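Local structure of beta-galacturonidase (Eisenbergiella tayi, 6NCW) at residues 330-335 / 362-367; 441-446 / 499-504; 473-478 / 482-487. The protein hydrolyses beta-galacturonides as a glycoside hydrolase of family 2, and may also act on beta-glucuronides. All coordinates share one frame; numbering follows the deposited sequence.

Interaction 1. Residues 330-335 / 362-367; sequences VWEENH and TAHYNH
The imidazole of His364 meets the carboxylate of Glu332 at its edge: CD and OE2 of Glu332 lie near the ring plane in front of ND1, and the two flat groups are nearly coplanar, 27° apart. This contact is part of a beta-alpha-beta crossover in the TIM barrel: Glu332 lies on strand 329-333, and His364 lies near the C-terminal end of helix 349-364, on the way to the parallel strand 370-374.

ND1 of His364 donates to OE2 of Glu332 in an almost straight bond, with 177° at the hydrogen. The modelled separation of ND1 and OE2, 2.4 Å, is very short, and its exact value is doubtful. Glu332 reaches outward on an extended chain, with CG opposite the backbone N (chi1 -175°), and its side chain crosses that of His364 at about a right angle. The second oxygen, OE1, accepts from the backbone N of Asn315, so each carboxylate oxygen has a bonded partner. Helix 317-326, through Glu317 and Leu320, and Ile370 of strand 370-374 pack against His364. Both partners are buried, and a buried carboxylate bonded to ND1 may favour the positively charged form of the imidazole.

Glu333, the next residue, turns instead to the sugar-binding side, its OE1 bonded to His312, a residue that binds galacturonate, while its OE2 accepts from Trp331 NE1 at 2.8 Å. Glu332 itself stays about 10 Å from the His312 side chain and holds strand to helix in the layer around the barrel. Beyond the histidine the chain folds into a type I turn, closed by His367 N donating to His364 O at 3.1 Å.

Interaction 2. Residues 441-446 / 499-504; sequences DYLDEL and FSREGC
Arg501 bends alongside helix 439-453 and shows two surfaces to it: its aliphatic part lies against Leu443, and its guanidinium edge reaches Asp444. The carboxylate of Asp444 stands nearly perpendicular to the guanidinium, their planes 83° apart. NH1 of Arg501 forms a salt bridge with OD1 of Asp444 at 2.7 Å. The acceptor lies close to the guanidinium plane, but the donor comes from above the carboxylate, 66° out of its plane, so this is a single-pronged bond instead of a flat, two-armed pairing.

Further back along the side chain, CB of Arg501 packs on CD2 of Leu443 at 3.7 Å, and CG of Arg501 sits 3.8 Å from CG of Leu443. Leu443 sends its branch toward the arginine with CG opposite its backbone N (chi1 -177°), and it also touches Phe461 and Ile463 of the barrel strand 461-466. The arginine chain turns at chi2 and chi3, which brings the guanidinium back to its own backbone: NE and NH2 both donate to the carbonyl O of Glu502, at 2.9 Å from NE and 3.1 Å from NH2. That oxygen belongs to the type II turn from Arg501 to Cys504, with Gly503 at the position of positive phi, where the end of helix 484-500 leads into strand 504-509.

The contact joins helix 439-453 to the turn that follows helix 484-500. Three guanidinium nitrogens have acceptors here, and the two grips on Glu502 O fix the rotation of the group; the carboxylate of Asp444 probably offsets part of its charge between two partly exposed side chains.

Interaction 3. Residues 473-478 / 482-487; sequences GYRTPA and WSEEYQ
Ser483 is the N-cap of helix 484-500 in the TIM barrel domain, and loop 473-478 folds over this helix start. OG of Ser483 takes the backbone N-H of Tyr486 at 3.2 Å, from the crowded position between its own N and carbonyl carbon (chi1 71°); OG is also bonded to Val480 O.

The first turn of the helix is then tied to the loop by three bonds. Glu484 N donates to Tyr474 O at 3.0 Å, nearly along the C=O axis, and the same oxygen receives a CA-H contact from Ser483 CA at 3.2 Å. In return the Glu484 side chain, extended, brings OE2 to within 2.7 Å of Gly473 N, which meets it from above the carboxylate plane. Glu485 bends at chi2 and accepts from Thr476 N through OE1 at 3.0 Å, on the syn side but tilted out of the carboxylate plane. Its OE2 lies over CB of Arg475, and one water bridges the two residues: the water O is 2.7 Å from Glu485 OE2. The same water O is 3.0 Å from Arg475 NE. Carboxylates at a helix N-terminus would be expected to be stabilised by the helix dipole.

These side chains also build the tetramer. Arg475 and Glu484 form salt bridges in both directions with Glu484 and Arg475 of the third subunit, while Tyr474 OH is bonded to Arg516 and Trp482 NE1 to Phe522 O, both of the second subunit. The Trp482 side chain lies about 5 Å from that of Arg525, which binds galacturonate.

Within the chain the contact belongs to the connection from strand 461-466 into helix 484-500; Gln487 NE2, one turn on, reaches back to Ala468 O, just past that strand.

Overall arrangement
Following the chain, interaction 1 comes first: it closes the stretch between strand 329-333 and the end of helix 349-364, between the strand barrel and its outer layer of helices. Interaction 2 opens later, on helix 439-453, and closes only after helix 484-500, spanning strand 461-466 on the way. Interaction 3 is nested inside that loop and closes a short loop just before the same helix, so helix 484-500 is held at both ends. Centres of interactions 2 and 3 are 27 Å apart, and that of interaction 1 lies 28 Å from interaction 2. Only interaction 3 meets other subunits; no contacts touch one another.

Interaction 1. Residues 330-335 / 362-367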
loop_
_atom_site.group_PDB
_atom_site.type_symbol
_atom_site.label_atom_id
_atom_site.label_comp_id
_atom_site.label_asym_id
_atom_site.label_seq_id
_atom_site.Cartn_x
_atom_site.Cartn_y
_atom_site.Cartn_z
ATOM N N VAL A 330 -18.774 -12.698 27.093
ATOM C CA VAL A 330 -19.460 -11.819 26.162
ATOM C C VAL A 330 -20.239 -10.765 26.942
ATOM O O VAL A 330 -21.015 -11.085 27.846
ATOM C CB VAL A 330 -20.387 -12.607 25.212
ATOM C CG1 VAL A 330 -21.196 -11.649 24.345
ATOM C CG2 VAL A 330 -19.563 -13.517 24.324
ATOM N N TRP A 331 -19.991 -9.510 26.606
ATOM C CA TRP A 331 -20.913 -8.412 26.848
ATOM C C TRP A 331 -21.779 -8.291 25.598
ATOM O O TRP A 331 -21.252 -8.032 24.512
ATOM C CB TRP A 331 -20.110 -7.129 27.120
ATOM C CG TRP A 331 -20.836 -5.796 27.028
ATOM C CD1 TRP A 331 -21.640 -5.353 26.003
ATOM C CD2 TRP A 331 -20.755 -4.718 27.960
ATOM N NE1 TRP A 331 -22.087 -4.078 26.267
ATOM C CE2 TRP A 331 -21.563 -3.669 27.465
ATOM C CE3 TRP A 331 -20.071 -4.527 29.169
ATOM C CZ2 TRP A 331 -21.706 -2.452 28.137
ATOM C CZ3 TRP A 331 -20.241 -3.318 29.845
ATOM C CH2 TRP A 331 -21.033 -2.292 29.315
ATOM N N GLU A 332 -23.089 -8.517 25.725
ATOM C CA GLU A 332 -24.000 -8.305 24.610
ATOM C C GLU A 332 -24.903 -7.117 24.920
ATOM O O GLU A 332 -25.370 -6.968 26.050
ATOM C CB GLU A 332 -24.831 -9.559 24.296
ATOM C CG GLU A 332 -25.705 -9.389 23.055
ATOM C CD GLU A 332 -26.299 -10.689 22.490
ATOM O OE1 GLU A 332 -25.953 -11.051 21.338
ATOM O OE2 GLU A 332 -27.125 -11.341 23.175
ATOM N N GLU A 333 -25.123 -6.246 23.932
ATOM C CA GLU A 333 -25.954 -5.064 24.146
ATOM C C GLU A 333 -27.046 -4.963 23.084
ATOM O O GLU A 333 -26.962 -5.582 22.024
ATOM C CB GLU A 333 -25.111 -3.771 24.167
ATOM C CG GLU A 333 -24.261 -3.493 22.914
ATOM C CD GLU A 333 -23.292 -2.334 23.151
ATOM O OE1 GLU A 333 -22.945 -1.614 22.182
ATOM O OE2 GLU A 333 -22.868 -2.157 24.323
ATOM N N ASN A 334 -28.090 -4.182 23.391
ATOM C CA ASN A 334 -29.139 -3.930 22.417
ATOM C C ASN A 334 -28.620 -3.006 21.313
ATOM O O ASN A 334 -27.529 -2.436 21.403
ATOM C CB ASN A 334 -30.400 -3.355 23.084
ATOM C CG ASN A 334 -30.250 -1.911 23.586
ATOM O OD1 ASN A 334 -29.155 -1.412 23.862
ATOM N ND2 ASN A 334 -31.383 -1.240 23.724
ATOM N N HIS A 335 -29.397 -2.897 20.241
ATOM C CA HIS A 335 -28.933 -2.176 19.061
ATOM C C HIS A 335 -29.174 -0.682 19.250
ATOM O O HIS A 335 -30.301 -0.205 19.110
ATOM C CB HIS A 335 -29.621 -2.678 17.800
ATOM C CG HIS A 335 -29.251 -1.887 16.588
ATOM N ND1 HIS A 335 -30.065 -1.783 15.483
ATOM C CD2 HIS A 335 -28.155 -1.138 16.319
ATOM C CE1 HIS A 335 -29.478 -1.014 14.575
ATOM N NE2 HIS A 335 -28.316 -0.610 15.061
ATOM N N THR A 362 -34.793 -13.195 25.118
ATOM C CA THR A 362 -35.551 -14.434 24.943
ATOM C C THR A 362 -34.746 -15.453 24.138
ATOM O O THR A 362 -34.721 -16.637 24.477
ATOM C CB THR A 362 -36.896 -14.143 24.272
ATOM O OG1 THR A 362 -37.606 -13.169 25.049
ATOM C CG2 THR A 362 -37.748 -15.410 24.173
ATOM N N ALA A 363 -34.030 -14.998 23.109
ATOM C CA ALA A 363 -33.308 -15.923 22.243
ATOM C C ALA A 363 -31.996 -16.390 22.865
ATOM O O ALA A 363 -31.615 -17.555 22.696
ATOM C CB ALA A 363 -33.047 -15.259 20.888
ATOM N N HIS A 364 -31.309 -15.508 23.598
ATOM C CA HIS A 364 -29.927 -15.708 24.031
ATOM C C HIS A 364 -29.797 -16.052 25.504
ATOM O O HIS A 364 -28.670 -16.187 25.994
ATOM C CB HIS A 364 -29.092 -14.449 23.746
ATOM C CG HIS A 364 -28.987 -14.112 22.292
ATOM N ND1 HIS A 364 -28.321 -12.995 21.830
ATOM C CD2 HIS A 364 -29.467 -14.748 21.193
ATOM C CE1 HIS A 364 -28.394 -12.958 20.510
ATOM N NE2 HIS A 364 -29.084 -14.009 20.096
ATOM N N TYR A 365 -30.917 -16.230 26.211
ATOM C CA TYR A 365 -30.899 -16.406 27.666
ATOM C C TYR A 365 -29.899 -17.461 28.122
ATOM O O TYR A 365 -29.287 -17.328 29.190
ATOM C CB TYR A 365 -32.300 -16.793 28.157
ATOM C CG TYR A 365 -32.406 -16.796 29.662
ATOM C CD1 TYR A 365 -32.847 -15.661 30.352
ATOM C CD2 TYR A 365 -32.030 -17.913 30.400
ATOM C CE1 TYR A 365 -32.931 -15.653 31.747
ATOM C CE2 TYR A 365 -32.105 -17.916 31.784
ATOM C CZ TYR A 365 -32.557 -16.787 32.457
ATOM O OH TYR A 365 -32.629 -16.802 33.840
ATOM N N ASN A 366 -29.746 -18.533 27.349
ATOM C CA ASN A 366 -29.036 -19.707 27.837
ATOM C C ASN A 366 -27.529 -19.656 27.649
ATOM O O ASN A 366 -26.846 -20.551 28.156
ATOM C CB ASN A 366 -29.569 -20.972 27.149
ATOM C CG ASN A 366 -30.995 -21.295 27.559
ATOM O OD1 ASN A 366 -31.349 -21.162 28.726
ATOM N ND2 ASN A 366 -31.820 -21.700 26.599
ATOM N N HIS A 367 -27.001 -18.680 26.913
ATOM C CA HIS A 367 -25.576 -18.690 26.561
ATOM C C HIS A 367 -24.724 -18.429 27.791
ATOM O O HIS A 367 -24.771 -17.320 28.334
ATOM C CB HIS A 367 -25.269 -17.648 25.471
ATOM C CG HIS A 367 -25.738 -18.054 24.106
ATOM N ND1 HIS A 367 -25.023 -18.912 23.294
ATOM C CD2 HIS A 367 -26.863 -17.743 23.423
ATOM C CE1 HIS A 367 -25.691 -19.112 22.170
ATOM N NE2 HIS A 367 -26.810 -18.412 22.223
#

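Interaction 2. Residues 441-446 / 499-504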
loop_
_atom_site.group_PDB
_atom_site.type_symbol
_atom_site.label_atom_id
_atom_site.label_comp_id
_atom_site.label_asym_id
_atom_site.label_seq_id
_atom_site.Cartn_x
_atom_site.Cartn_y
_atom_site.Cartn_z
ATOM N N ASP A 441 -4.039 10.341 34.057
ATOM C CA ASP A 441 -4.689 11.511 34.647
ATOM C C ASP A 441 -6.158 11.572 34.269
ATOM O O ASP A 441 -7.014 11.854 35.111
ATOM C CB ASP A 441 -3.990 12.800 34.200
ATOM C CG ASP A 441 -2.514 12.834 34.586
ATOM O OD1 ASP A 441 -2.087 11.939 35.338
ATOM O OD2 ASP A 441 -1.794 13.757 34.133
ATOM N N TYR A 442 -6.459 11.331 32.998
ATOM C CA TYR A 442 -7.839 11.335 32.535
ATOM C C TYR A 442 -8.649 10.269 33.258
ATOM O O TYR A 442 -9.752 10.528 33.755
ATOM C CB TYR A 442 -7.844 11.107 31.022
ATOM C CG TYR A 442 -9.124 11.446 30.329
ATOM C CD1 TYR A 442 -10.005 10.449 29.931
ATOM C CD2 TYR A 442 -9.444 12.767 30.041
ATOM C CE1 TYR A 442 -11.183 10.753 29.265
ATOM C CE2 TYR A 442 -10.628 13.087 29.385
ATOM C CZ TYR A 442 -11.484 12.081 28.997
ATOM O OH TYR A 442 -12.652 12.400 28.347
ATOM N N LEU A 443 -8.092 9.063 33.353
ATOM C CA LEU A 443 -8.784 7.951 33.980
ATOM C C LEU A 443 -9.001 8.205 35.469
ATOM O O LEU A 443 -10.076 7.905 36.007
ATOM C CB LEU A 443 -7.982 6.670 33.740
ATOM C CG LEU A 443 -8.532 5.353 34.244
ATOM C CD1 LEU A 443 -10.002 5.198 33.828
ATOM C CD2 LEU A 443 -7.680 4.233 33.688
ATOM N N ASP A 444 -7.997 8.772 36.147
ATOM C CA ASP A 444 -8.136 9.075 37.571
ATOM C C ASP A 444 -9.178 10.158 37.817
ATOM O O ASP A 444 -9.983 10.053 38.750
ATOM C CB ASP A 444 -6.782 9.488 38.149
ATOM C CG ASP A 444 -5.818 8.307 38.260
ATOM O OD1 ASP A 444 -6.269 7.149 38.062
ATOM O OD2 ASP A 444 -4.618 8.533 38.536
ATOM N N GLU A 445 -9.186 11.199 36.991
ATOM C CA GLU A 445 -10.186 12.249 37.144
ATOM C C GLU A 445 -11.599 11.697 36.965
ATOM O O GLU A 445 -12.505 12.030 37.739
ATOM C CB GLU A 445 -9.914 13.373 36.148
ATOM C CG GLU A 445 -11.113 14.271 35.956
ATOM C CD GLU A 445 -10.871 15.411 34.980
ATOM O OE1 GLU A 445 -11.861 16.056 34.570
ATOM O OE2 GLU A 445 -9.700 15.678 34.638
ATOM N N LEU A 446 -11.804 10.841 35.956
ATOM C CA LEU A 446 -13.111 10.209 35.755
ATOM C C LEU A 446 -13.466 9.280 36.912
ATOM O O LEU A 446 -14.597 9.303 37.415
ATOM C CB LEU A 446 -13.125 9.438 34.437
ATOM C CG LEU A 446 -14.381 8.581 34.171
ATOM C CD1 LEU A 446 -15.673 9.415 34.132
ATOM C CD2 LEU A 446 -14.213 7.773 32.876
ATOM N N PHE A 499 -5.058 -1.198 33.389
ATOM C CA PHE A 499 -4.735 -2.345 34.228
ATOM C C PHE A 499 -4.091 -1.967 35.560
ATOM O O PHE A 499 -4.002 -2.824 36.441
ATOM C CB PHE A 499 -3.832 -3.305 33.451
ATOM C CG PHE A 499 -4.565 -4.091 32.405
ATOM C CD1 PHE A 499 -5.739 -4.763 32.726
ATOM C CD2 PHE A 499 -4.117 -4.124 31.101
ATOM C CE1 PHE A 499 -6.449 -5.481 31.760
ATOM C CE2 PHE A 499 -4.823 -4.842 30.119
ATOM C CZ PHE A 499 -5.986 -5.532 30.461
ATOM N N SER A 500 -3.656 -0.721 35.745
ATOM C CA SER A 500 -3.151 -0.273 37.035
ATOM C C SER A 500 -4.124 0.645 37.769
ATOM O O SER A 500 -3.799 1.124 38.859
ATOM C CB SER A 500 -1.793 0.415 36.858
ATOM O OG SER A 500 -1.911 1.588 36.084
ATOM N N ARG A 501 -5.316 0.880 37.221
ATOM C CA ARG A 501 -6.339 1.686 37.879
ATOM C C ARG A 501 -7.068 0.822 38.914
ATOM O O ARG A 501 -7.870 -0.051 38.558
ATOM C CB ARG A 501 -7.292 2.249 36.828
ATOM C CG ARG A 501 -8.460 3.074 37.341
ATOM C CD ARG A 501 -8.006 4.278 38.168
ATOM N NE ARG A 501 -8.178 4.003 39.589
ATOM C CZ ARG A 501 -7.930 4.870 40.566
ATOM N NH1 ARG A 501 -7.490 6.094 40.288
ATOM N NH2 ARG A 501 -8.130 4.503 41.825
ATOM N N GLU A 502 -6.774 1.040 40.194
ATOM C CA GLU A 502 -7.463 0.313 41.255
ATOM C C GLU A 502 -8.948 0.610 41.212
ATOM O O GLU A 502 -9.355 1.772 41.113
ATOM C CB GLU A 502 -6.906 0.701 42.632
ATOM C CG GLU A 502 -5.897 -0.292 43.192
ATOM C CD GLU A 502 -5.196 0.241 44.444
ATOM O OE1 GLU A 502 -5.884 0.851 45.304
ATOM O OE2 GLU A 502 -3.956 0.065 44.554
ATOM N N GLY A 503 -9.751 -0.444 41.312
ATOM C CA GLY A 503 -11.188 -0.351 41.180
ATOM C C GLY A 503 -11.709 -0.622 39.780
ATOM O O GLY A 503 -12.927 -0.620 39.578
ATOM N N CYS A 504 -10.834 -0.855 38.812
ATOM C CA CYS A 504 -11.240 -1.111 37.440
ATOM C C CYS A 504 -11.113 -2.600 37.158
ATOM O O CYS A 504 -10.046 -3.178 37.353
ATOM C CB CYS A 504 -10.386 -0.296 36.457
ATOM S SG CYS A 504 -10.715 -0.617 34.683
#

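Interaction 3. Residues 473-478 / 482-487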
loop_
_atom_site.group_PDB
_atom_site.type_symbol
_atom_site.label_atom_id
_atom_site.label_comp_id
_atom_site.label_asym_id
_atom_site.label_seq_id
_atom_site.Cartn_x
_atom_site.Cartn_y
_atom_site.Cartn_z
ATOM N N GLY A 473 -0.418 0.209 6.959
ATOM C CA GLY A 473 0.547 0.519 5.948
ATOM C C GLY A 473 1.093 1.941 6.006
ATOM O O GLY A 473 2.143 2.198 5.421
ATOM N N TYR A 474 0.413 2.871 6.672
ATOM C CA TYR A 474 0.958 4.214 6.820
ATOM C C TYR A 474 1.909 4.238 8.013
ATOM O O TYR A 474 1.476 4.105 9.166
ATOM C CB TYR A 474 -0.130 5.268 6.995
ATOM C CG TYR A 474 0.495 6.642 6.915
ATOM C CD1 TYR A 474 1.167 7.019 5.768
ATOM C CD2 TYR A 474 0.463 7.533 7.993
ATOM C CE1 TYR A 474 1.766 8.238 5.664
ATOM C CE2 TYR A 474 1.078 8.768 7.905
ATOM C CZ TYR A 474 1.714 9.120 6.725
ATOM O OH TYR A 474 2.342 10.331 6.585
ATOM N N ARG A 475 3.201 4.421 7.739
ATOM C CA ARG A 475 4.236 4.410 8.764
ATOM C C ARG A 475 5.191 5.569 8.527
ATOM O O ARG A 475 5.528 5.867 7.378
ATOM C CB ARG A 475 5.005 3.082 8.743
ATOM C CG ARG A 475 4.114 1.871 9.040
ATOM C CD ARG A 475 4.483 0.704 8.128
ATOM N NE ARG A 475 5.874 0.312 8.269
ATOM C CZ ARG A 475 6.480 -0.560 7.473
ATOM N NH1 ARG A 475 5.810 -1.103 6.461
ATOM N NH2 ARG A 475 7.756 -0.877 7.687
ATOM N N THR A 476 5.626 6.217 9.617
ATOM C CA THR A 476 6.419 7.468 9.537
ATOM C C THR A 476 7.396 7.493 10.694
ATOM O O THR A 476 6.954 7.328 11.843
ATOM C CB THR A 476 5.581 8.751 9.653
ATOM O OG1 THR A 476 4.312 8.628 9.000
ATOM C CG2 THR A 476 6.367 9.917 9.104
ATOM N N PRO A 477 8.671 7.813 10.452
ATOM C CA PRO A 477 9.550 8.197 11.568
ATOM C C PRO A 477 8.959 9.283 12.461
ATOM O O PRO A 477 9.301 9.352 13.645
ATOM C CB PRO A 477 10.822 8.691 10.858
ATOM C CG PRO A 477 10.833 7.982 9.549
ATOM C CD PRO A 477 9.371 7.854 9.154
ATOM N N ALA A 478 8.088 10.147 11.939
ATOM C CA ALA A 478 7.530 11.193 12.794
ATOM C C ALA A 478 6.460 10.678 13.759
ATOM O O ALA A 478 6.057 11.418 14.664
ATOM C CB ALA A 478 6.967 12.329 11.936
ATOM N N TRP A 482 -2.490 8.622 12.937
ATOM C CA TRP A 482 -2.891 7.730 11.844
ATOM C C TRP A 482 -1.770 6.780 11.420
ATOM O O TRP A 482 -2.045 5.819 10.709
ATOM C CB TRP A 482 -3.434 8.472 10.604
ATOM C CG TRP A 482 -4.685 9.316 10.902
ATOM C CD1 TRP A 482 -4.780 10.686 10.896
ATOM C CD2 TRP A 482 -5.997 8.827 11.236
ATOM N NE1 TRP A 482 -6.073 11.080 11.212
ATOM C CE2 TRP A 482 -6.835 9.956 11.421
ATOM C CE3 TRP A 482 -6.544 7.546 11.413
ATOM C CZ2 TRP A 482 -8.182 9.834 11.767
ATOM C CZ3 TRP A 482 -7.885 7.435 11.744
ATOM C CH2 TRP A 482 -8.686 8.567 11.931
ATOM N N SER A 483 -0.512 7.020 11.826
ATOM C CA SER A 483 0.544 6.046 11.579
ATOM C C SER A 483 0.434 4.870 12.547
ATOM O O SER A 483 -0.055 4.999 13.673
ATOM C CB SER A 483 1.942 6.677 11.708
ATOM O OG SER A 483 2.275 6.981 13.061
ATOM N N GLU A 484 0.918 3.713 12.092
ATOM C CA GLU A 484 0.933 2.532 12.939
ATOM C C GLU A 484 1.848 2.712 14.141
ATOM O O GLU A 484 1.571 2.160 15.212
ATOM C CB GLU A 484 1.364 1.308 12.120
ATOM C CG GLU A 484 0.323 0.846 11.092
ATOM C CD GLU A 484 0.685 -0.487 10.453
ATOM O OE1 GLU A 484 0.737 -1.497 11.196
ATOM O OE2 GLU A 484 0.923 -0.521 9.213
ATOM N N GLU A 485 2.958 3.441 13.979
ATOM C CA GLU A 485 3.842 3.691 15.119
ATOM C C GLU A 485 3.125 4.458 16.209
ATOM O O GLU A 485 3.226 4.116 17.390
ATOM C CB GLU A 485 5.084 4.454 14.684
ATOM C CG GLU A 485 5.972 3.655 13.779
ATOM C CD GLU A 485 5.739 3.992 12.305
ATOM O OE1 GLU A 485 4.700 4.618 11.975
ATOM O OE2 GLU A 485 6.605 3.623 11.485
ATOM N N TYR A 486 2.390 5.507 15.845
ATOM C CA TYR A 486 1.694 6.227 16.896
ATOM C C TYR A 486 0.689 5.319 17.594
ATOM O O TYR A 486 0.515 5.401 18.814
ATOM C CB TYR A 486 0.988 7.471 16.367
ATOM C CG TYR A 486 0.354 8.217 17.515
ATOM C CD1 TYR A 486 -0.974 7.994 17.877
ATOM C CD2 TYR A 486 1.111 9.086 18.292
ATOM C CE1 TYR A 486 -1.552 8.663 18.957
ATOM C CE2 TYR A 486 0.550 9.759 19.357
ATOM C CZ TYR A 486 -0.787 9.545 19.689
ATOM O OH TYR A 486 -1.331 10.210 20.770
ATOM N N GLN A 487 -0.001 4.459 16.837
ATOM C CA GLN A 487 -0.996 3.599 17.464
ATOM C C GLN A 487 -0.339 2.664 18.470
ATOM O O GLN A 487 -0.936 2.331 19.500
ATOM C CB GLN A 487 -1.765 2.789 16.422
ATOM C CG GLN A 487 -2.874 1.940 17.049
ATOM C CD GLN A 487 -3.485 0.930 16.082
ATOM O OE1 GLN A 487 -2.764 0.197 15.374
ATOM N NE2 GLN A 487 -4.817 0.881 16.045
HETATM O O HOH W 1 7.355 1.194 10.722
#